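Local structure of hydrogenase (NiFe) small subunit HydA (Allochromatium vinosum, 3MYR) at residues N143-T155 with Y225-T237. The protein probably passes electrons between the hydrogen-converting large subunit and an external partner through its iron-sulfur clusters, as the small subunit of a [NiFe] hydrogenase. Sequence-based numbering, arbitrary orientation.
Sequences NVPGCPPIPMVIT and YNACATMKWNDGT. With SF4 (iron/sulfur cluster), chain I; F3S (Fe3-s4 cluster), chain K.
I150 lays its CG1 over one face of the W233 indole, a CH-pi contact 3.7 Å from the centroid of the five-membered ring. The I150 chain, its CG1 anti to the carbonyl carbon (chi1 -61°), is extended at chi2, which carries I150 CD1 to the A227-C228 peptide, 3.5 Å from C228 N; I150 CG2 meets M231 SD, which V153 CG2 also touches. P148 O sits at the indole's edge, 3.1 Å from W233 CH2, and P151 CD approaches W233 CZ3 obliquely. The N-H helps to set the ring's rotation: W233 NE1 donates, close to the ring plane, to C228 SG (3.5 Å), the thiolate that binds an iron of the [3Fe-4S] cluster. Replacing W233 with an alanine would probably leave I150 CG1 facing a gap and cost that sulfur the indole N-H. Two waters bridge the segments at N226: one donates to N226 OD1 and accepts from I150 N, the other donates to P148 O and weakly accepts from N226 ND2. Farther out, C147 SG binds FE1 of the [4Fe-4S] cluster, and the large subunit's R59 and K211 hydrogen-bond to C147 O. Such a join between two cluster-binding loops, proximal and medial, is characteristic of the electron relay in [NiFe] hydrogenase small subunits.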
loop_
_atom_site.group_PDB
_atom_site.type_symbol
_atom_site.label_atom_id
_atom_site.label_comp_id
_atom_site.label_asym_id
_atom_site.label_seq_id
_atom_site.Cartn_x
_atom_site.Cartn_y
_atom_site.Cartn_z
ATOM N N ASN A 143 -14.949 -15.129 -11.322
ATOM C CA ASN A 143 -13.525 -14.846 -11.081
ATOM C C ASN A 143 -13.060 -13.689 -11.919
ATOM O O ASN A 143 -13.276 -13.683 -13.138
ATOM C CB ASN A 143 -12.734 -16.078 -11.471
ATOM C CG ASN A 143 -12.915 -17.203 -10.438
ATOM O OD1 ASN A 143 -13.121 -16.904 -9.264
ATOM N ND2 ASN A 143 -12.886 -18.446 -10.866
ATOM N N VAL A 144 -12.452 -12.690 -11.290
ATOM C CA VAL A 144 -11.992 -11.522 -11.999
ATOM C C VAL A 144 -10.495 -11.393 -11.639
ATOM O O VAL A 144 -10.118 -10.620 -10.754
ATOM C CB VAL A 144 -12.825 -10.234 -11.600
ATOM C CG1 VAL A 144 -12.306 -8.919 -12.389
ATOM C CG2 VAL A 144 -14.339 -10.453 -11.906
ATOM N N PRO A 145 -9.633 -12.176 -12.300
ATOM C CA PRO A 145 -8.223 -12.328 -11.849
ATOM C C PRO A 145 -7.313 -11.262 -12.468
ATOM O O PRO A 145 -7.811 -10.393 -13.230
ATOM C CB PRO A 145 -7.845 -13.684 -12.346
ATOM C CG PRO A 145 -8.683 -13.897 -13.561
ATOM C CD PRO A 145 -10.044 -13.248 -13.206
ATOM N N GLY A 146 -6.011 -11.359 -12.229
ATOM C CA GLY A 146 -5.096 -10.214 -12.474
ATOM C C GLY A 146 -4.492 -9.805 -11.140
ATOM O O GLY A 146 -5.090 -10.021 -10.113
ATOM N N CYS A 147 -3.321 -9.187 -11.143
ATOM C CA CYS A 147 -2.612 -8.937 -9.893
ATOM C C CYS A 147 -2.096 -7.481 -9.950
ATOM O O CYS A 147 -0.917 -7.213 -10.265
ATOM C CB CYS A 147 -1.455 -9.964 -9.791
ATOM S SG CYS A 147 -0.732 -9.939 -8.141
ATOM N N PRO A 148 -3.007 -6.503 -9.813
ATOM C CA PRO A 148 -4.467 -6.708 -9.632
ATOM C C PRO A 148 -5.112 -6.681 -11.039
ATOM O O PRO A 148 -4.410 -6.452 -12.033
ATOM C CB PRO A 148 -4.893 -5.487 -8.812
ATOM C CG PRO A 148 -3.906 -4.354 -9.290
ATOM C CD PRO A 148 -2.617 -5.077 -9.731
ATOM N N PRO A 149 -6.401 -6.996 -11.139
ATOM C CA PRO A 149 -7.147 -6.847 -12.378
ATOM C C PRO A 149 -7.117 -5.361 -12.763
ATOM O O PRO A 149 -7.000 -4.471 -11.912
ATOM C CB PRO A 149 -8.638 -7.225 -11.951
ATOM C CG PRO A 149 -8.435 -8.073 -10.626
ATOM C CD PRO A 149 -7.280 -7.327 -9.992
ATOM N N ILE A 150 -7.351 -5.113 -14.027
ATOM C CA ILE A 150 -7.541 -3.746 -14.549
ATOM C C ILE A 150 -8.682 -2.991 -13.877
ATOM O O ILE A 150 -9.772 -3.500 -13.750
ATOM C CB ILE A 150 -7.773 -3.806 -16.038
ATOM C CG1 ILE A 150 -6.515 -4.456 -16.713
ATOM C CG2 ILE A 150 -7.907 -2.369 -16.640
ATOM C CD1 ILE A 150 -6.834 -4.903 -18.260
ATOM N N PRO A 151 -8.469 -1.697 -13.570
ATOM C CA PRO A 151 -9.512 -1.035 -12.741
ATOM C C PRO A 151 -10.852 -1.081 -13.435
ATOM O O PRO A 151 -11.863 -1.364 -12.756
ATOM C CB PRO A 151 -9.033 0.426 -12.696
ATOM C CG PRO A 151 -7.478 0.262 -12.629
ATOM C CD PRO A 151 -7.182 -0.989 -13.540
ATOM N N MET A 152 -10.880 -0.750 -14.751
ATOM C CA MET A 152 -12.171 -0.711 -15.438
ATOM C C MET A 152 -12.694 -2.073 -15.842
ATOM O O MET A 152 -13.864 -2.184 -16.184
ATOM C CB MET A 152 -12.146 0.263 -16.599
ATOM C CG MET A 152 -12.398 1.660 -15.933
ATOM S SD MET A 152 -12.972 2.827 -17.083
ATOM C CE MET A 152 -11.504 3.108 -18.097
ATOM N N VAL A 153 -11.904 -3.140 -15.601
ATOM C CA VAL A 153 -12.484 -4.501 -15.633
ATOM C C VAL A 153 -13.270 -4.754 -14.374
ATOM O O VAL A 153 -14.371 -5.320 -14.417
ATOM C CB VAL A 153 -11.398 -5.571 -15.851
ATOM C CG1 VAL A 153 -11.948 -6.982 -15.573
ATOM C CG2 VAL A 153 -10.846 -5.441 -17.274
ATOM N N ILE A 154 -12.711 -4.400 -13.221
ATOM C CA ILE A 154 -13.476 -4.554 -11.960
ATOM C C ILE A 154 -14.813 -3.803 -12.027
ATOM O O ILE A 154 -15.844 -4.384 -11.796
ATOM C CB ILE A 154 -12.682 -4.126 -10.751
ATOM C CG1 ILE A 154 -11.342 -4.873 -10.749
ATOM C CG2 ILE A 154 -13.433 -4.443 -9.415
ATOM C CD1 ILE A 154 -10.353 -4.296 -9.706
ATOM N N THR A 155 -14.805 -2.517 -12.356
ATOM C CA THR A 155 -16.070 -1.797 -12.350
ATOM C C THR A 155 -16.927 -2.209 -13.574
ATOM O O THR A 155 -18.119 -2.098 -13.527
ATOM C CB THR A 155 -15.838 -0.251 -12.361
ATOM O OG1 THR A 155 -14.953 0.076 -13.449
ATOM C CG2 THR A 155 -15.128 0.196 -11.090
ATOM N N TYR A 225 -4.621 -14.742 -20.374
ATOM C CA TYR A 225 -5.906 -14.200 -20.831
ATOM C C TYR A 225 -6.281 -12.961 -20.004
ATOM O O TYR A 225 -6.362 -13.070 -18.777
ATOM C CB TYR A 225 -7.027 -15.309 -20.768
ATOM C CG TYR A 225 -6.869 -16.326 -21.909
ATOM C CD1 TYR A 225 -7.624 -16.231 -23.102
ATOM C CD2 TYR A 225 -5.873 -17.283 -21.848
ATOM C CE1 TYR A 225 -7.393 -17.149 -24.189
ATOM C CE2 TYR A 225 -5.672 -18.214 -22.876
ATOM C CZ TYR A 225 -6.395 -18.096 -24.056
ATOM O OH TYR A 225 -6.107 -18.997 -25.056
ATOM N N ASN A 226 -6.362 -11.775 -20.637
ATOM C CA ASN A 226 -6.607 -10.502 -19.892
ATOM C C ASN A 226 -6.846 -9.467 -20.961
ATOM O O ASN A 226 -6.662 -9.789 -22.135
ATOM C CB ASN A 226 -5.432 -10.103 -18.979
ATOM C CG ASN A 226 -5.895 -9.256 -17.772
ATOM O OD1 ASN A 226 -6.952 -8.705 -17.823
ATOM N ND2 ASN A 226 -5.133 -9.232 -16.660
ATOM N N ALA A 227 -7.284 -8.256 -20.582
ATOM C CA ALA A 227 -7.682 -7.214 -21.544
ATOM C C ALA A 227 -6.588 -6.144 -21.698
ATOM O O ALA A 227 -6.850 -5.076 -22.269
ATOM C CB ALA A 227 -8.989 -6.504 -21.070
ATOM N N CYS A 228 -5.399 -6.393 -21.143
ATOM C CA CYS A 228 -4.367 -5.345 -21.072
ATOM C C CYS A 228 -3.987 -4.848 -22.478
ATOM O O CYS A 228 -3.622 -3.686 -22.653
ATOM C CB CYS A 228 -3.098 -5.920 -20.397
ATOM S SG CYS A 228 -3.518 -6.758 -18.832
ATOM N N ALA A 229 -3.936 -5.772 -23.449
ATOM C CA ALA A 229 -3.431 -5.416 -24.765
ATOM C C ALA A 229 -4.463 -4.584 -25.564
ATOM O O ALA A 229 -4.088 -3.912 -26.499
ATOM C CB ALA A 229 -3.040 -6.722 -25.567
ATOM N N THR A 230 -5.755 -4.661 -25.203
ATOM C CA THR A 230 -6.821 -3.896 -25.866
ATOM C C THR A 230 -7.372 -2.734 -25.043
ATOM O O THR A 230 -7.509 -1.645 -25.567
ATOM C CB THR A 230 -7.973 -4.829 -26.248
ATOM O OG1 THR A 230 -8.402 -5.584 -25.089
ATOM C CG2 THR A 230 -7.425 -5.892 -27.325
ATOM N N MET A 231 -7.801 -2.983 -23.804
ATOM C CA MET A 231 -8.326 -1.918 -22.958
ATOM C C MET A 231 -7.153 -1.099 -22.409
ATOM O O MET A 231 -7.252 0.114 -22.244
ATOM C CB MET A 231 -9.118 -2.550 -21.772
ATOM C CG MET A 231 -9.678 -1.481 -20.850
ATOM S SD MET A 231 -10.503 -2.254 -19.443
ATOM C CE MET A 231 -11.833 -3.240 -20.309
ATOM N N LYS A 232 -6.024 -1.766 -22.100
ATOM C CA LYS A 232 -4.870 -1.089 -21.426
ATOM C C LYS A 232 -5.228 -0.638 -20.020
ATOM O O LYS A 232 -6.367 -0.871 -19.594
ATOM C CB LYS A 232 -4.358 0.111 -22.234
ATOM C CG LYS A 232 -3.945 -0.283 -23.661
ATOM C CD LYS A 232 -3.075 0.845 -24.213
ATOM C CE LYS A 232 -2.755 0.531 -25.709
ATOM N NZ LYS A 232 -1.945 1.669 -26.344
ATOM N N TRP A 233 -4.250 -0.036 -19.299
ATOM C CA TRP A 233 -4.378 0.273 -17.906
ATOM C C TRP A 233 -4.540 1.737 -17.616
ATOM O O TRP A 233 -3.932 2.559 -18.283
ATOM C CB TRP A 233 -3.095 -0.147 -17.193
ATOM C CG TRP A 233 -3.163 -1.573 -16.821
ATOM C CD1 TRP A 233 -2.934 -2.715 -17.646
ATOM C CD2 TRP A 233 -3.489 -2.038 -15.527
ATOM N NE1 TRP A 233 -3.097 -3.879 -16.845
ATOM C CE2 TRP A 233 -3.357 -3.465 -15.536
ATOM C CE3 TRP A 233 -3.695 -1.366 -14.276
ATOM C CZ2 TRP A 233 -3.639 -4.243 -14.386
ATOM C CZ3 TRP A 233 -3.935 -2.168 -13.096
ATOM C CH2 TRP A 233 -3.879 -3.589 -13.171
ATOM N N ASN A 234 -5.287 2.073 -16.567
ATOM C CA ASN A 234 -5.326 3.465 -16.047
ATOM C C ASN A 234 -5.885 4.440 -17.043
ATOM O O ASN A 234 -5.248 5.443 -17.424
ATOM C CB ASN A 234 -3.929 3.901 -15.543
ATOM C CG ASN A 234 -3.401 2.948 -14.419
ATOM O OD1 ASN A 234 -2.509 2.106 -14.641
ATOM N ND2 ASN A 234 -3.975 3.067 -13.204
ATOM N N ASP A 235 -7.108 4.151 -17.445
ATOM C CA ASP A 235 -7.807 4.926 -18.439
ATOM C C ASP A 235 -7.073 4.942 -19.785
ATOM O O ASP A 235 -6.878 6.007 -20.347
ATOM C CB ASP A 235 -8.045 6.344 -17.913
ATOM C CG ASP A 235 -9.234 7.015 -18.612
ATOM O OD1 ASP A 235 -9.941 6.282 -19.332
ATOM O OD2 ASP A 235 -9.391 8.233 -18.529
ATOM N N GLY A 236 -6.581 3.770 -20.238
ATOM C CA GLY A 236 -6.035 3.657 -21.590
ATOM C C GLY A 236 -4.615 4.279 -21.713
ATOM O O GLY A 236 -4.187 4.567 -22.808
ATOM N N THR A 237 -3.869 4.411 -20.608
ATOM C CA THR A 237 -2.559 5.096 -20.591
ATOM C C THR A 237 -1.459 4.183 -21.203
ATOM O O THR A 237 -0.679 4.619 -22.030
ATOM C CB THR A 237 -2.171 5.507 -19.130
ATOM O OG1 THR A 237 -3.185 6.404 -18.605
ATOM C CG2 THR A 237 -0.776 6.170 -19.069
HETATM FE FE1 SF4 I . -2.273 -9.393 -6.574
HETATM FE FE2 SF4 I . -4.820 -8.595 -5.758
HETATM FE FE3 SF4 I . -3.624 -10.934 -4.720
HETATM FE FE4 SF4 I . -2.730 -8.124 -4.233
HETATM S S1 SF4 I . -4.739 -9.267 -3.481
HETATM S S2 SF4 I . -1.574 -10.030 -4.499
HETATM S S3 SF4 I . -2.963 -7.300 -6.346
HETATM S S4 SF4 I . -4.184 -10.557 -6.875
HETATM FE FE1 F3S K . 0.378 -9.593 -18.220
HETATM FE FE3 F3S K . -0.761 -9.013 -15.859
HETATM FE FE4 F3S K . -1.631 -7.796 -17.991
HETATM S S1 F3S K . 1.440 -9.368 -16.214
HETATM S S2 F3S K . 0.065 -7.684 -19.350
HETATM S S3 F3S K . -1.765 -10.010 -17.627
HETATM S S4 F3S K . -1.400 -6.896 -16.025
HETATM O O HOH W 1 -4.286 -7.717 -14.462
HETATM O O HOH W 2 -8.183 -7.482 -15.607
#